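Local coordinates for large ribosomal subunit protein uL10 (Thermotoga maritima, PDB 1ZAV) that forms part of the ribosomal stalk, binding large-subunit rRNA and L7/L12 dimers, and probably plays a central role in the interaction of the ribosome with GTP-bound translation factors, at residues Ile100-Phe103 with Tyr104-Lys107; Ala159-Gly162 with Ile163-Leu167. All blocks are in the same frame, centred on the assembly; numbering follows the deposited sequence.

Interaction 1. Residues Ile100-Phe103 with Tyr104-Lys107; sequences IYNF and YKDK
With CG trans to the backbone N (chi1 -180°), F103 carries its ring outward from the helix, and the chain of K107, folded at its second torsion (chi2 52°), passes over one face of it. The evidence for a CH-pi contact is geometric: K107 CD lies 4.3 Å from the centroid of the F103 ring and 17° off the ring normal. One turn earlier, I100 and Y104 run side by side in the same direction, and I100 CG1 meets Y104 CE1 at 3.8 Å. On another side of the helix the bent chain of K105 reaches the Y101 ring, where K105 CD comes to 3.5 Å from Y101 CE2.

All of these pairs follow the i to i+4 spacing of an alpha helix, and they span the last two turns of helix 94-106 and the residue just after it. The backbone carries the same register. Y104 N donates to I100 O at 3.1 Å, and K105 N donates to Y101 O in the same way. K107 N, already past the helix, still donates to F103 O at 3.0 Å.

Outer partners place the helix against the alpha+beta body of the protein, with its antiparallel sheet. I100, Y101 and Y104 rest on L114 of strand 114-119, Y101 also packs on helix 126-133, and F103 touches D37, E40 and R44 of helix 35-49. The buried Y104 has its hydroxyl hydrogen-bonded to D29 O, while D106 OD1 forms a salt bridge with R44 NH1.

Interaction 2. Residues Ala159-Gly162 with Ile163-Leu167; sequences ALSG and ILRNL
One face of the R165 guanidinium lies over the backbone of the preceding turn: R165 NH1 is 3.8 Å from G162 CA and R165 NH2 is 3.8 Å from S161 OG. Contact at these distances is packing rather than hydrogen bonding. The first torsion of R165 (chi1 -67°) takes its chain back toward that turn, and the bend at the third (chi3 -64°) turns the guanidinium in over G162, where the group also makes a cation-pi contact with F158. The carboxamide of N166 comes close to G162 O as well, with N166 CG at 3.2 Å, but ND2 has a poor angle for a bond to that oxygen.

The backbone links mix two spacings. R165 N donates to S161 O at 3.2 Å and N166 N to G162 O, both i to i+4. I163 N instead bonds L160 O, an i to i+3 link, and L164 N adds a weak bond to S161 O.

These residues belong to helix 138-176, within the region that binds L7/L12 dimers. L160, I163 and L164 pack on apolar side chains of chains of another protein, consistent with that role, and I163 also meets an aromatic one. S161 OG is hydrogen-bonded to V157 O and F158 O one turn back. The chemistry implies that the R165 guanidinium is held by its own backbone and F158, while apolar residues supply much of the contact with the partner chains.

How the interactions relate
Followed from the N terminus, the chain reaches interaction 1 first, at the end of helix 94-106, then passes through strands 114-119 and 122-125 and helix 126-133 before entering helix 138-176, which carries interaction 2. The two contacts are in series, neither enclosing nor crossing the other. Each joins adjoining segments, so neither closes a long loop. The nearest atoms of interactions 1 and 2 are about 35 Å apart. Interaction 1 belongs to the compact body, its centre about 13 Å from the centre of the chain, and connects strand 114-119 with flanking helices; interaction 2, its centre about 43 Å from the centre of the chain, lies on the extended helix that meets other protein chains.

Interaction 1. Residues Ile100-Phe103 with Tyr104-Lys107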
loop_
_atom_site.group_PDB
_atom_site.type_symbol
_atom_site.label_atom_id
_atom_site.label_comp_id
_atom_site.label_asym_id
_atom_site.label_seq_id
_atom_site.Cartn_x
_atom_site.Cartn_y
_atom_site.Cartn_z
ATOM N N ILE A 100 -17.296 -17.864 -3.169
ATOM C CA ILE A 100 -17.610 -18.876 -2.176
ATOM C C ILE A 100 -17.620 -18.292 -0.767
ATOM O O ILE A 100 -18.323 -18.785 0.115
ATOM C CB ILE A 100 -16.625 -20.069 -2.246
ATOM C CG1 ILE A 100 -17.192 -21.252 -1.452
ATOM C CG2 ILE A 100 -15.272 -19.652 -1.711
ATOM C CD1 ILE A 100 -16.360 -22.521 -1.559
ATOM N N TYR A 101 -16.841 -17.239 -0.559
ATOM C CA TYR A 101 -16.797 -16.578 0.745
ATOM C C TYR A 101 -18.178 -15.957 1.017
ATOM O O TYR A 101 -18.764 -16.154 2.079
ATOM C CB TYR A 101 -15.738 -15.470 0.748
ATOM C CG TYR A 101 -15.611 -14.739 2.074
ATOM C CD1 TYR A 101 -14.929 -15.314 3.147
ATOM C CD2 TYR A 101 -16.182 -13.476 2.255
ATOM C CE1 TYR A 101 -14.814 -14.645 4.373
ATOM C CE2 TYR A 101 -16.077 -12.801 3.475
ATOM C CZ TYR A 101 -15.391 -13.392 4.528
ATOM O OH TYR A 101 -15.282 -12.729 5.731
ATOM N N ASN A 102 -18.697 -15.223 0.040
ATOM C CA ASN A 102 -20.005 -14.581 0.180
ATOM C C ASN A 102 -21.163 -15.581 0.158
ATOM O O ASN A 102 -22.260 -15.281 0.634
ATOM C CB ASN A 102 -20.188 -13.531 -0.921
ATOM C CG ASN A 102 -19.272 -12.327 -0.740
ATOM O OD1 ASN A 102 -18.972 -11.610 -1.696
ATOM N ND2 ASN A 102 -18.827 -12.099 0.496
ATOM N N PHE A 103 -20.929 -16.772 -0.392
ATOM C CA PHE A 103 -21.974 -17.784 -0.438
ATOM C C PHE A 103 -22.157 -18.356 0.962
ATOM O O PHE A 103 -23.288 -18.494 1.441
ATOM C CB PHE A 103 -21.603 -18.915 -1.408
ATOM C CG PHE A 103 -22.646 -19.995 -1.506
ATOM C CD1 PHE A 103 -23.776 -19.821 -2.298
ATOM C CD2 PHE A 103 -22.500 -21.183 -0.800
ATOM C CE1 PHE A 103 -24.747 -20.813 -2.382
ATOM C CE2 PHE A 103 -23.461 -22.181 -0.871
ATOM C CZ PHE A 103 -24.591 -21.998 -1.668
ATOM N N TYR A 104 -21.044 -18.698 1.609
ATOM C CA TYR A 104 -21.090 -19.244 2.959
ATOM C C TYR A 104 -21.715 -18.209 3.889
ATOM O O TYR A 104 -22.440 -18.557 4.817
ATOM C CB TYR A 104 -19.683 -19.606 3.449
ATOM C CG TYR A 104 -19.281 -21.034 3.136
ATOM C CD1 TYR A 104 -19.300 -21.515 1.826
ATOM C CD2 TYR A 104 -18.926 -21.917 4.157
ATOM C CE1 TYR A 104 -18.980 -22.852 1.536
ATOM C CE2 TYR A 104 -18.601 -23.249 3.882
ATOM C CZ TYR A 104 -18.635 -23.708 2.570
ATOM O OH TYR A 104 -18.339 -25.023 2.299
ATOM N N LYS A 105 -21.431 -16.938 3.627
ATOM C CA LYS A 105 -21.983 -15.855 4.436
ATOM C C LYS A 105 -23.492 -15.752 4.254
ATOM O O LYS A 105 -24.235 -15.655 5.232
ATOM C CB LYS A 105 -21.323 -14.523 4.073
ATOM C CG LYS A 105 -20.070 -14.223 4.879
ATOM C CD LYS A 105 -19.417 -12.919 4.440
ATOM C CE LYS A 105 -20.368 -11.737 4.552
ATOM N NZ LYS A 105 -19.728 -10.479 4.073
ATOM N N ASP A 106 -23.940 -15.776 3.002
ATOM C CA ASP A 106 -25.367 -15.703 2.696
ATOM C C ASP A 106 -26.110 -16.863 3.358
ATOM O O ASP A 106 -27.265 -16.731 3.759
ATOM C CB ASP A 106 -25.592 -15.768 1.182
ATOM C CG ASP A 106 -24.967 -14.607 0.446
ATOM O OD1 ASP A 106 -25.012 -14.603 -0.803
ATOM O OD2 ASP A 106 -24.431 -13.696 1.109
ATOM N N LYS A 107 -25.440 -18.008 3.463
ATOM C CA LYS A 107 -26.044 -19.185 4.069
ATOM C C LYS A 107 -25.828 -19.225 5.573
ATOM O O LYS A 107 -26.283 -20.144 6.251
ATOM C CB LYS A 107 -25.489 -20.457 3.418
ATOM C CG LYS A 107 -26.353 -20.981 2.282
ATOM C CD LYS A 107 -26.642 -19.894 1.260
ATOM C CE LYS A 107 -27.824 -20.267 0.389
ATOM N NZ LYS A 107 -28.170 -19.190 -0.579
#

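Interaction 2. Residues Ala159-Gly162 with Ile163-Leu167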
loop_
_atom_site.group_PDB
_atom_site.type_symbol
_atom_site.label_atom_id
_atom_site.label_comp_id
_atom_site.label_asym_id
_atom_site.label_seq_id
_atom_site.Cartn_x
_atom_site.Cartn_y
_atom_site.Cartn_z
ATOM N N ALA A 159 6.446 16.274 4.677
ATOM C CA ALA A 159 7.435 16.423 5.738
ATOM C C ALA A 159 8.005 17.833 5.843
ATOM O O ALA A 159 8.159 18.358 6.946
ATOM C CB ALA A 159 8.576 15.404 5.539
ATOM N N LEU A 160 8.318 18.447 4.708
ATOM C CA LEU A 160 8.865 19.799 4.701
ATOM C C LEU A 160 7.804 20.808 5.152
ATOM O O LEU A 160 8.076 21.698 5.963
ATOM C CB LEU A 160 9.364 20.157 3.299
ATOM C CG LEU A 160 10.585 19.363 2.808
ATOM C CD1 LEU A 160 10.970 19.796 1.417
ATOM C CD2 LEU A 160 11.728 19.599 3.767
ATOM N N SER A 161 6.593 20.665 4.628
ATOM C CA SER A 161 5.512 21.578 4.996
ATOM C C SER A 161 5.063 21.341 6.440
ATOM O O SER A 161 4.512 22.239 7.088
ATOM C CB SER A 161 4.340 21.430 4.020
ATOM O OG SER A 161 3.840 20.108 3.995
ATOM N N GLY A 162 5.324 20.139 6.947
ATOM C CA GLY A 162 4.966 19.804 8.315
ATOM C C GLY A 162 5.759 20.619 9.328
ATOM O O GLY A 162 5.332 20.787 10.473
ATOM N N ILE A 163 6.920 21.121 8.913
ATOM C CA ILE A 163 7.758 21.939 9.786
ATOM C C ILE A 163 7.033 23.256 10.101
ATOM O O ILE A 163 7.102 23.775 11.211
ATOM C CB ILE A 163 9.103 22.275 9.106
ATOM C CG1 ILE A 163 9.879 20.979 8.810
ATOM C CG2 ILE A 163 9.906 23.229 9.995
ATOM C CD1 ILE A 163 11.201 21.195 8.067
ATOM N N LEU A 164 6.341 23.787 9.104
ATOM C CA LEU A 164 5.600 25.034 9.264
ATOM C C LEU A 164 4.306 24.816 10.034
ATOM O O LEU A 164 3.888 25.664 10.817
ATOM C CB LEU A 164 5.293 25.623 7.898
ATOM C CG LEU A 164 6.551 26.024 7.129
ATOM C CD1 LEU A 164 6.214 26.318 5.684
ATOM C CD2 LEU A 164 7.176 27.229 7.806
ATOM N N ARG A 165 3.676 23.671 9.813
ATOM C CA ARG A 165 2.439 23.353 10.511
ATOM C C ARG A 165 2.646 23.182 12.014
ATOM O O ARG A 165 1.763 23.521 12.800
ATOM C CB ARG A 165 1.808 22.101 9.903
ATOM C CG ARG A 165 1.322 22.334 8.485
ATOM C CD ARG A 165 0.463 21.192 7.990
ATOM N NE ARG A 165 1.225 19.955 7.901
ATOM C CZ ARG A 165 1.248 19.173 6.828
ATOM N NH1 ARG A 165 1.973 18.063 6.833
ATOM N NH2 ARG A 165 0.550 19.502 5.747
ATOM N N ASN A 166 3.807 22.673 12.421
ATOM C CA ASN A 166 4.082 22.494 13.844
ATOM C C ASN A 166 3.974 23.826 14.596
ATOM O O ASN A 166 3.463 23.868 15.715
ATOM C CB ASN A 166 5.475 21.898 14.054
ATOM C CG ASN A 166 5.553 20.433 13.652
ATOM O OD1 ASN A 166 6.645 19.878 13.501
ATOM N ND2 ASN A 166 4.399 19.798 13.489
ATOM N N LEU A 167 4.461 24.905 13.985
ATOM C CA LEU A 167 4.397 26.229 14.606
ATOM C C LEU A 167 2.923 26.597 14.821
ATOM O O LEU A 167 2.519 27.016 15.906
ATOM C CB LEU A 167 5.040 27.283 13.698
ATOM C CG LEU A 167 5.529 28.613 14.303
ATOM C CD1 LEU A 167 5.451 29.710 13.246
ATOM C CD2 LEU A 167 4.720 28.993 15.520
#